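Local coordinates for putative MCP-type signal transduction protein (Campylobacter jejuni subsp. jejuni serotype O:2, PDB 4WY9) that probably senses chemical cues, perhaps by indirect ligand recognition, through a periplasmic tandem-PAS domain and relays them as a chemoreceptor to the chemotaxis machinery, at residues S76-L81 and Q161-V166; L187-I192 and F217-P222. All blocks are in the same frame, centred on the assembly; numbering follows the deposited sequence. Where two conformers were deposited one is given.

Interaction 1: residues S76-L81 and Q161-V166; sequences SNFTYL and QDFDAV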
ATOM      1  N   SER A  76      -2.193   8.955  -2.032  1.00 32.88           N
ATOM      2  CA  SER A  76      -0.798   8.889  -1.585  1.00 31.81           C
ATOM      3  C   SER A  76      -0.550   9.981  -0.547  1.00 27.09           C
ATOM      4  O   SER A  76      -0.837  11.145  -0.735  1.00 35.38           O
ATOM      5  CB  SER A  76       0.164   9.054  -2.738  1.00 33.17           C
ATOM      6  OG  SER A  76      -0.053  10.271  -3.427  1.00 35.23           O
ATOM      7  N   ASN A  77      -0.075   9.560   0.590  1.00 20.72           N
ATOM      8  CA  ASN A  77       0.263  10.445   1.676  1.00 20.07           C
ATOM      9  C   ASN A  77       1.625  11.025   1.472  1.00 18.40           C
ATOM     10  O   ASN A  77       1.911  12.171   1.926  1.00 19.19           O
ATOM     11  CB  ASN A  77       0.100   9.661   3.000  1.00 22.89           C
ATOM     12  CG  ASN A  77      -1.335   9.136   3.191  1.00 24.35           C
ATOM     13  OD1 ASN A  77      -1.718   7.970   2.750  1.00 22.64           O
ATOM     14  ND2 ASN A  77      -2.130   9.932   3.890  1.00 32.36           N
ATOM     15  N   PHE A  78       2.504  10.263   0.815  1.00 14.14           N
ATOM     16  CA  PHE A  78       3.815  10.764   0.480  1.00 13.11           C
ATOM     17  C   PHE A  78       4.204  10.380  -0.929  1.00 11.21           C
ATOM     18  O   PHE A  78       3.789   9.342  -1.457  1.00 11.03           O
ATOM     19  CB  PHE A  78       4.862  10.218   1.469  1.00 12.87           C
ATOM     20  CG  PHE A  78       4.577  10.561   2.903  1.00 13.53           C
ATOM     21  CD1 PHE A  78       5.055  11.753   3.469  1.00 15.47           C
ATOM     22  CD2 PHE A  78       3.769   9.732   3.704  1.00 14.86           C
ATOM     23  CE1 PHE A  78       4.761  12.076   4.771  1.00 15.74           C
ATOM     24  CE2 PHE A  78       3.517  10.060   5.025  1.00 16.07           C
ATOM     25  CZ  PHE A  78       4.013  11.223   5.555  1.00 17.33           C
ATOM     26  N   THR A  79       5.063  11.205  -1.521  0.66 10.66           N
ATOM     27  CA  THR A  79       5.611  10.964  -2.840  0.66  9.80           C
ATOM     28  C   THR A  79       7.108  11.187  -2.742  0.66  7.98           C
ATOM     29  O   THR A  79       7.551  12.086  -2.029  0.66  9.16           O
ATOM     30  CB  THR A  79       4.966  11.912  -3.896  0.66 12.72           C
ATOM     31  OG1 THR A  79       3.556  11.538  -4.080  0.66 14.33           O
ATOM     32  CG2 THR A  79       5.706  11.872  -5.209  0.66 15.47           C
ATOM     33  N   TYR A  80       7.887  10.357  -3.406  1.00  7.73           N
ATOM     34  CA  TYR A  80       9.353  10.518  -3.352  1.00  7.47           C
ATOM     35  C   TYR A  80      10.035  10.221  -4.649  1.00  6.38           C
ATOM     36  O   TYR A  80       9.652   9.304  -5.385  1.00  7.25           O
ATOM     37  CB  TYR A  80       9.959   9.656  -2.236  1.00  8.19           C
ATOM     38  CG  TYR A  80       9.433   8.241  -2.186  1.00  7.95           C
ATOM     39  CD1 TYR A  80      10.014   7.218  -2.952  1.00  9.58           C
ATOM     40  CD2 TYR A  80       8.346   7.911  -1.386  1.00  9.09           C
ATOM     41  CE1 TYR A  80       9.534   5.941  -2.882  1.00  8.61           C
ATOM     42  CE2 TYR A  80       7.847   6.617  -1.339  1.00  9.36           C
ATOM     43  CZ  TYR A  80       8.447   5.642  -2.091  1.00  9.05           C
ATOM     44  OH  TYR A  80       7.959   4.329  -2.043  1.00 10.62           O
ATOM     45  N   LEU A  81      11.086  10.997  -4.927  1.00  6.52           N
ATOM     46  CA  LEU A  81      12.021  10.744  -5.997  1.00  6.23           C
ATOM     47  C   LEU A  81      13.387  10.544  -5.397  1.00  6.68           C
ATOM     48  O   LEU A  81      13.960  11.468  -4.808  1.00  7.42           O
ATOM     49  CB  LEU A  81      12.050  11.871  -7.025  1.00  6.85           C
ATOM     50  CG  LEU A  81      13.051  11.649  -8.164  1.00  8.15           C
ATOM     51  CD1 LEU A  81      12.711  10.441  -9.004  1.00  9.04           C
ATOM     52  CD2 LEU A  81      13.134  12.877  -9.052  1.00  9.25           C
ATOM     53  N   GLN A 161       5.869  10.549  13.760  1.00 21.00           N
ATOM     54  CA  GLN A 161       4.983   9.530  14.310  1.00 20.28           C
ATOM     55  C   GLN A 161       4.949   8.324  13.402  1.00 16.27           C
ATOM     56  O   GLN A 161       4.950   8.437  12.203  1.00 17.60           O
ATOM     57  CB  GLN A 161       3.572  10.041  14.515  1.00 25.84           C
ATOM     58  CG  GLN A 161       3.450  11.410  15.208  1.00 35.10           C
ATOM     59  CD  GLN A 161       2.211  12.176  14.738  1.00 46.32           C
ATOM     60  OE1 GLN A 161       1.618  11.880  13.669  1.00 58.18           O
ATOM     61  NE2 GLN A 161       1.812  13.186  15.528  1.00 50.01           N
ATOM     62  N   ASP A 162       4.883   7.146  14.007  1.00 16.18           N
ATOM     63  CA  ASP A 162       4.789   5.894  13.271  1.00 15.58           C
ATOM     64  C   ASP A 162       3.462   5.767  12.557  1.00 14.83           C
ATOM     65  O   ASP A 162       2.426   6.219  13.046  1.00 16.27           O
ATOM     66  CB  ASP A 162       4.915   4.696  14.212  1.00 17.94           C
ATOM     67  CG  ASP A 162       6.302   4.527  14.801  1.00 20.14           C
ATOM     68  OD1 ASP A 162       7.263   5.170  14.338  1.00 21.12           O
ATOM     69  OD2 ASP A 162       6.415   3.686  15.727  1.00 22.94           O
ATOM     70  N   PHE A 163       3.482   5.143  11.377  1.00 12.78           N
ATOM     71  CA  PHE A 163       2.259   4.762  10.696  1.00 12.13           C
ATOM     72  C   PHE A 163       2.464   3.478   9.905  1.00 11.38           C
ATOM     73  O   PHE A 163       3.599   3.075   9.625  1.00 12.42           O
ATOM     74  CB  PHE A 163       1.719   5.887   9.803  1.00 11.06           C
ATOM     75  CG  PHE A 163       2.594   6.234   8.610  1.00 11.81           C
ATOM     76  CD1 PHE A 163       3.663   7.074   8.755  1.00 13.01           C
ATOM     77  CD2 PHE A 163       2.285   5.782   7.358  1.00 12.13           C
ATOM     78  CE1 PHE A 163       4.459   7.416   7.664  1.00 13.51           C
ATOM     79  CE2 PHE A 163       3.067   6.121   6.266  1.00 12.48           C
ATOM     80  CZ  PHE A 163       4.140   6.932   6.415  1.00 12.79           C
ATOM     81  N   ASP A 164       1.379   2.804   9.591  1.00 11.20           N
ATOM     82  CA  ASP A 164       1.393   1.579   8.810  1.00 10.10           C
ATOM     83  C   ASP A 164       1.147   1.896   7.345  1.00  8.72           C
ATOM     84  O   ASP A 164       0.215   2.643   7.020  1.00 10.46           O
ATOM     85  CB  ASP A 164       0.385   0.606   9.358  1.00 13.10           C
ATOM     86  CG  ASP A 164       0.604   0.359  10.827  1.00 15.24           C
ATOM     87  OD1 ASP A 164       1.656  -0.149  11.168  1.00 16.82           O
ATOM     88  OD2 ASP A 164      -0.312   0.651  11.627  1.00 20.93           O
ATOM     89  N   ALA A 165       1.973   1.356   6.484  1.00  8.65           N
ATOM     90  CA  ALA A 165       2.052   1.825   5.118  1.00  9.01           C
ATOM     91  C   ALA A 165       2.289   0.728   4.116  1.00  6.90           C
ATOM     92  O   ALA A 165       2.781  -0.343   4.441  1.00  8.50           O
ATOM     93  CB  ALA A 165       3.165   2.828   5.004  1.00 12.34           C
ATOM     94  N   VAL A 166       1.986   1.031   2.848  1.00  6.92           N
ATOM     95  CA  VAL A 166       2.479   0.236   1.743  1.00  7.02           C
ATOM     96  C   VAL A 166       3.073   1.177   0.691  1.00  6.55           C
ATOM     97  O   VAL A 166       2.583   2.293   0.500  1.00  7.68           O
ATOM     98  CB  VAL A 166       1.396  -0.664   1.131  1.00  9.59           C
ATOM     99  CG1 VAL A 166       0.212   0.162   0.563  1.00 10.26           C
ATOM    100  CG2 VAL A 166       1.970  -1.567   0.061  1.00 12.01           C
TER
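F78 and F163 meet by their rings, a worked example of aromatic contact made with little overlap. The two side chains approach from opposite directions, F78 from strand 78-83 and F163 from strand 163-173. Both strands pair with strand 179-188, so the rings reach across this intervening strand.

Traced outward, F163 has its CB turned toward the partner segment, and its CG stands between the backbone N and the carbonyl carbon (chi1 66°). That torsion carries the ring toward F78, while Q161 O lies in the ring plane at its edge. Along one side of the ring CE1 comes 3.9 Å from F78 CE2, and CE2 on the other side is 4.2 Å from the same F78 CE2. At the tip, CZ makes the closest approach, 3.5 Å from F78 CE2, and also meets F78 CD2 at 3.9 Å.

The planes are tilted by only 24°, yet the rings are slid so far past one another that they barely overlap, and the touching atoms meet obliquely. F163 also touches T186 of strand 179-188, the residue that N77 and F78 both face in a classic beta bulge.

With one corner of F78 against the tip of F163, the contact is apolar and rests mainly on dispersion, joining two non-adjacent strands of the first PDC sensor domain rather than forming a full stack.

Interaction 2: residues L187-I192 and F217-P222; sequences LDFSDI and FMAIHP. With ACT (acetate ion), chain B.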
ATOM      1  N   LEU A 187       1.167   4.875   0.707  1.00  9.45           N
ATOM      2  CA  LEU A 187      -0.196   4.900   1.203  1.00 10.27           C
ATOM      3  C   LEU A 187      -0.183   4.592   2.690  1.00  9.88           C
ATOM      4  O   LEU A 187       0.376   3.577   3.105  1.00 10.52           O
ATOM      5  CB  LEU A 187      -1.057   3.888   0.462  1.00 12.65           C
ATOM      6  CG  LEU A 187      -2.480   3.633   0.956  1.00 14.90           C
ATOM      7  CD1 LEU A 187      -3.338   4.853   0.856  1.00 19.27           C
ATOM      8  CD2 LEU A 187      -3.087   2.472   0.161  1.00 18.64           C
ATOM      9  N   ASP A 188      -0.757   5.490   3.481  1.00 11.30           N
ATOM     10  CA  ASP A 188      -0.974   5.271   4.904  1.00 11.54           C
ATOM     11  C   ASP A 188      -2.276   4.502   5.084  1.00 11.36           C
ATOM     12  O   ASP A 188      -3.339   4.980   4.702  1.00 12.34           O
ATOM     13  CB  ASP A 188      -1.006   6.608   5.635  1.00 13.80           C
ATOM     14  CG  ASP A 188      -1.187   6.500   7.137  1.00 15.30           C
ATOM     15  OD1 ASP A 188      -1.635   5.458   7.659  1.00 14.12           O
ATOM     16  OD2 ASP A 188      -0.908   7.509   7.816  1.00 15.80           O
ATOM     17  N   PHE A 189      -2.218   3.304   5.670  1.00 10.74           N
ATOM     18  CA  PHE A 189      -3.415   2.488   5.771  1.00 10.79           C
ATOM     19  C   PHE A 189      -4.503   3.098   6.655  1.00 12.21           C
ATOM     20  O   PHE A 189      -5.638   2.634   6.620  1.00 12.25           O
ATOM     21  CB  PHE A 189      -3.079   1.074   6.240  1.00 10.74           C
ATOM     22  CG  PHE A 189      -2.527   0.201   5.130  1.00  9.41           C
ATOM     23  CD1 PHE A 189      -3.320  -0.118   4.024  1.00 10.02           C
ATOM     24  CD2 PHE A 189      -1.231  -0.276   5.170  1.00  9.57           C
ATOM     25  CE1 PHE A 189      -2.855  -0.904   3.009  1.00  9.86           C
ATOM     26  CE2 PHE A 189      -0.750  -1.069   4.140  1.00  9.36           C
ATOM     27  CZ  PHE A 189      -1.547  -1.382   3.059  1.00  8.85           C
ATOM     28  N   SER A 190      -4.179   4.131   7.440  0.51 13.09           N
ATOM     29  CA  SER A 190      -5.210   4.857   8.180  0.51 14.00           C
ATOM     30  C   SER A 190      -6.290   5.355   7.243  0.51 12.91           C
ATOM     31  O   SER A 190      -7.463   5.464   7.625  0.51 13.33           O
ATOM     32  CB  SER A 190      -4.620   6.065   8.967  0.51 15.25           C
ATOM     33  OG  SER A 190      -3.759   5.630  10.038  0.51 14.87           O
ATOM     34  N   ASP A 191      -5.918   5.721   6.026  1.00 14.42           N
ATOM     35  CA  ASP A 191      -6.883   6.245   5.071  1.00 15.92           C
ATOM     36  C   ASP A 191      -7.793   5.185   4.476  1.00 13.68           C
ATOM     37  O   ASP A 191      -8.897   5.490   4.028  1.00 17.60           O
ATOM     38  CB  ASP A 191      -6.131   6.990   3.979  1.00 19.54           C
ATOM     39  CG  ASP A 191      -5.479   8.236   4.502  1.00 25.62           C
ATOM     40  OD1 ASP A 191      -6.032   8.923   5.412  1.00 27.75           O
ATOM     41  OD2 ASP A 191      -4.400   8.524   4.010  1.00 30.18           O
ATOM     42  N   ILE A 192      -7.346   3.938   4.491  0.62 10.95           N
ATOM     43  CA  ILE A 192      -8.183   2.825   4.091  0.62 10.52           C
ATOM     44  C   ILE A 192      -9.052   2.415   5.276  0.62  9.17           C
ATOM     45  O   ILE A 192     -10.243   2.096   5.116  0.62  9.59           O
ATOM     46  CB  ILE A 192      -7.344   1.623   3.608  0.62 10.17           C
ATOM     47  CG1 ILE A 192      -6.381   2.053   2.497  0.62 11.84           C
ATOM     48  CG2 ILE A 192      -8.235   0.460   3.158  0.62  9.98           C
ATOM     49  CD1 ILE A 192      -7.092   2.619   1.315  0.62 12.05           C
ATOM     50  N   PHE A 217       0.113 -11.101   5.697  1.00  8.92           N
ATOM     51  CA  PHE A 217       0.498  -9.949   6.474  1.00  8.67           C
ATOM     52  C   PHE A 217      -0.596  -8.904   6.504  1.00  8.42           C
ATOM     53  O   PHE A 217      -1.057  -8.441   5.457  1.00  8.72           O
ATOM     54  CB  PHE A 217       1.814  -9.367   5.948  1.00  9.70           C
ATOM     55  CG  PHE A 217       2.970 -10.268   6.118  1.00 11.08           C
ATOM     56  CD1 PHE A 217       3.510 -10.517   7.387  1.00 11.67           C
ATOM     57  CD2 PHE A 217       3.514 -10.918   5.031  1.00 13.10           C
ATOM     58  CE1 PHE A 217       4.574 -11.372   7.527  1.00 13.41           C
ATOM     59  CE2 PHE A 217       4.598 -11.796   5.179  1.00 13.23           C
ATOM     60  CZ  PHE A 217       5.107 -12.028   6.419  1.00 12.43           C
ATOM     61  N   MET A 218      -1.022  -8.528   7.703  1.00  7.70           N
ATOM     62  CA  MET A 218      -2.156  -7.666   7.871  1.00  7.17           C
ATOM     63  C   MET A 218      -1.815  -6.176   7.757  1.00  7.20           C
ATOM     64  O   MET A 218      -0.897  -5.687   8.393  1.00  8.92           O
ATOM     65  CB  MET A 218      -2.842  -7.952   9.184  1.00  7.94           C
ATOM     66  CG  MET A 218      -3.540  -9.323   9.168  1.00  8.96           C
ATOM     67  SD  MET A 218      -4.302  -9.762  10.735  1.00 10.12           S
ATOM     68  CE  MET A 218      -2.860 -10.251  11.666  1.00 11.11           C
ATOM     69  N   ALA A 219      -2.579  -5.488   6.928  1.00  7.83           N
ATOM     70  CA  ALA A 219      -2.511  -4.043   6.760  1.00  7.96           C
ATOM     71  C   ALA A 219      -3.467  -3.340   7.704  1.00  7.84           C
ATOM     72  O   ALA A 219      -3.172  -2.257   8.226  1.00  8.78           O
ATOM     73  CB  ALA A 219      -2.867  -3.703   5.336  1.00  8.36           C
ATOM     74  N   ILE A 220      -4.633  -3.942   7.918  1.00  8.04           N
ATOM     75  CA  ILE A 220      -5.683  -3.403   8.745  1.00  7.42           C
ATOM     76  C   ILE A 220      -6.341  -4.535   9.515  1.00  6.95           C
ATOM     77  O   ILE A 220      -6.707  -5.551   8.911  1.00  7.77           O
ATOM     78  CB  ILE A 220      -6.759  -2.652   7.951  1.00  8.69           C
ATOM     79  CG1 ILE A 220      -6.158  -1.456   7.191  1.00 10.37           C
ATOM     80  CG2 ILE A 220      -7.886  -2.157   8.840  1.00 10.36           C
ATOM     81  CD1 ILE A 220      -7.047  -0.887   6.152  1.00 11.50           C
ATOM     82  N   HIS A 221      -6.494  -4.357  10.830  1.00  7.81           N
ATOM     83  CA  HIS A 221      -7.236  -5.257  11.697  1.00  8.36           C
ATOM     84  C   HIS A 221      -7.839  -4.383  12.779  1.00  9.10           C
ATOM     85  O   HIS A 221      -7.195  -3.453  13.248  1.00  8.94           O
ATOM     86  CB  HIS A 221      -6.333  -6.343  12.259  1.00  9.33           C
ATOM     87  CG  HIS A 221      -7.029  -7.443  12.999  1.00  9.16           C
ATOM     88  ND1 HIS A 221      -7.620  -7.265  14.233  1.00  9.55           N
ATOM     89  CD2 HIS A 221      -7.276  -8.724  12.665  1.00  9.17           C
ATOM     90  CE1 HIS A 221      -8.197  -8.382  14.611  1.00  9.61           C
ATOM     91  NE2 HIS A 221      -7.970  -9.298  13.675  1.00  8.96           N
ATOM     92  N   PRO A 222      -9.050  -4.706  13.255  1.00  8.65           N
ATOM     93  CA  PRO A 222      -9.622  -3.942  14.370  1.00 10.16           C
ATOM     94  C   PRO A 222      -8.702  -3.858  15.576  1.00 10.49           C
ATOM     95  O   PRO A 222      -8.693  -2.857  16.285  1.00 10.88           O
ATOM     96  CB  PRO A 222     -10.911  -4.716  14.677  1.00 12.30           C
ATOM     97  CG  PRO A 222     -11.283  -5.357  13.413  1.00 12.57           C
ATOM     98  CD  PRO A 222     -10.018  -5.692  12.717  1.00 10.39           C
TER
HETATM   99  C   ACT B 401      -8.840 -12.747  12.961  1.00 10.17           C
HETATM  100  O   ACT B 401      -8.496 -12.027  13.944  1.00 11.61           O
HETATM  101  OXT ACT B 401      -8.933 -13.994  13.149  1.00  9.46           O
HETATM  102  CH3 ACT B 401      -9.077 -12.149  11.619  1.00 10.85           C
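H221 NE2 donates to acetate O at 2.8 Å, in a nearly straight bond (169°) that leaves from the edge of the imidazole. The same acetate is held by S260 OG and Y257 OH, so three side chains share one small anion, probably acquired from the crystallisation liquor. On the other ring nitrogen, H221 ND1 is hydrogen-bonded to N223 N, and the two bonds together would limit rotation of the ring. P222 CD lies over one imidazole face, toward its rim.

The contact between the segments themselves is apolar. A219 CB sits over the face of the F189 ring, 3.5 Å from the centroid and 9° off the ring normal, a CH-pi contact that is almost perfectly centred. Placing CG of F189 beside its backbone N, anti to the carbonyl carbon (chi1 -79°), presents this face to the methyl. I220 then extends past the base of the phenyl: its CG1 is 4.1 Å from F189 CB, and its CD1 meets I192 CG2 at 3.5 Å. These two isoleucines cross at about a right angle.

Around this core, A219 and I220 both face L211 in a classic beta bulge, and I192 also packs on I30 of the long helix 8-51. Where the chain turns into the helix that includes 190-192, S190 N gives D188 OD1 a 2.9 Å capping bond, reaching it from above the carboxylate plane.

Chemically, then, the two segments are joined by a methyl-on-ring contact and aliphatic packing, while side-chain polar bonds lie beside the apolar patch: a helix cap in one segment and, in the other, a histidine whose site can evidently accommodate a small carboxylate.

How the interactions relate
Interaction 1 closes before interaction 2 opens, so the two follow in series along the chain, their centres 12 Å apart. Strand 179-188 is the common element: it lies between strands 78-83 and 163-173 of the antiparallel sheet of the first sensor domain, and its end leads into helix 190-196. N77 accepts from D188 N through OD1 and bonds D191 OD2 through ND2, and packing of V166 CG1 on F189 also connects the contacts directly. Interaction 2 then reaches strand 218-220, an outermost strand of the separate five-stranded sheet. Interaction 1 thus packs within the first sheet, and interaction 2 joins the end of its strand 179-188 to the second.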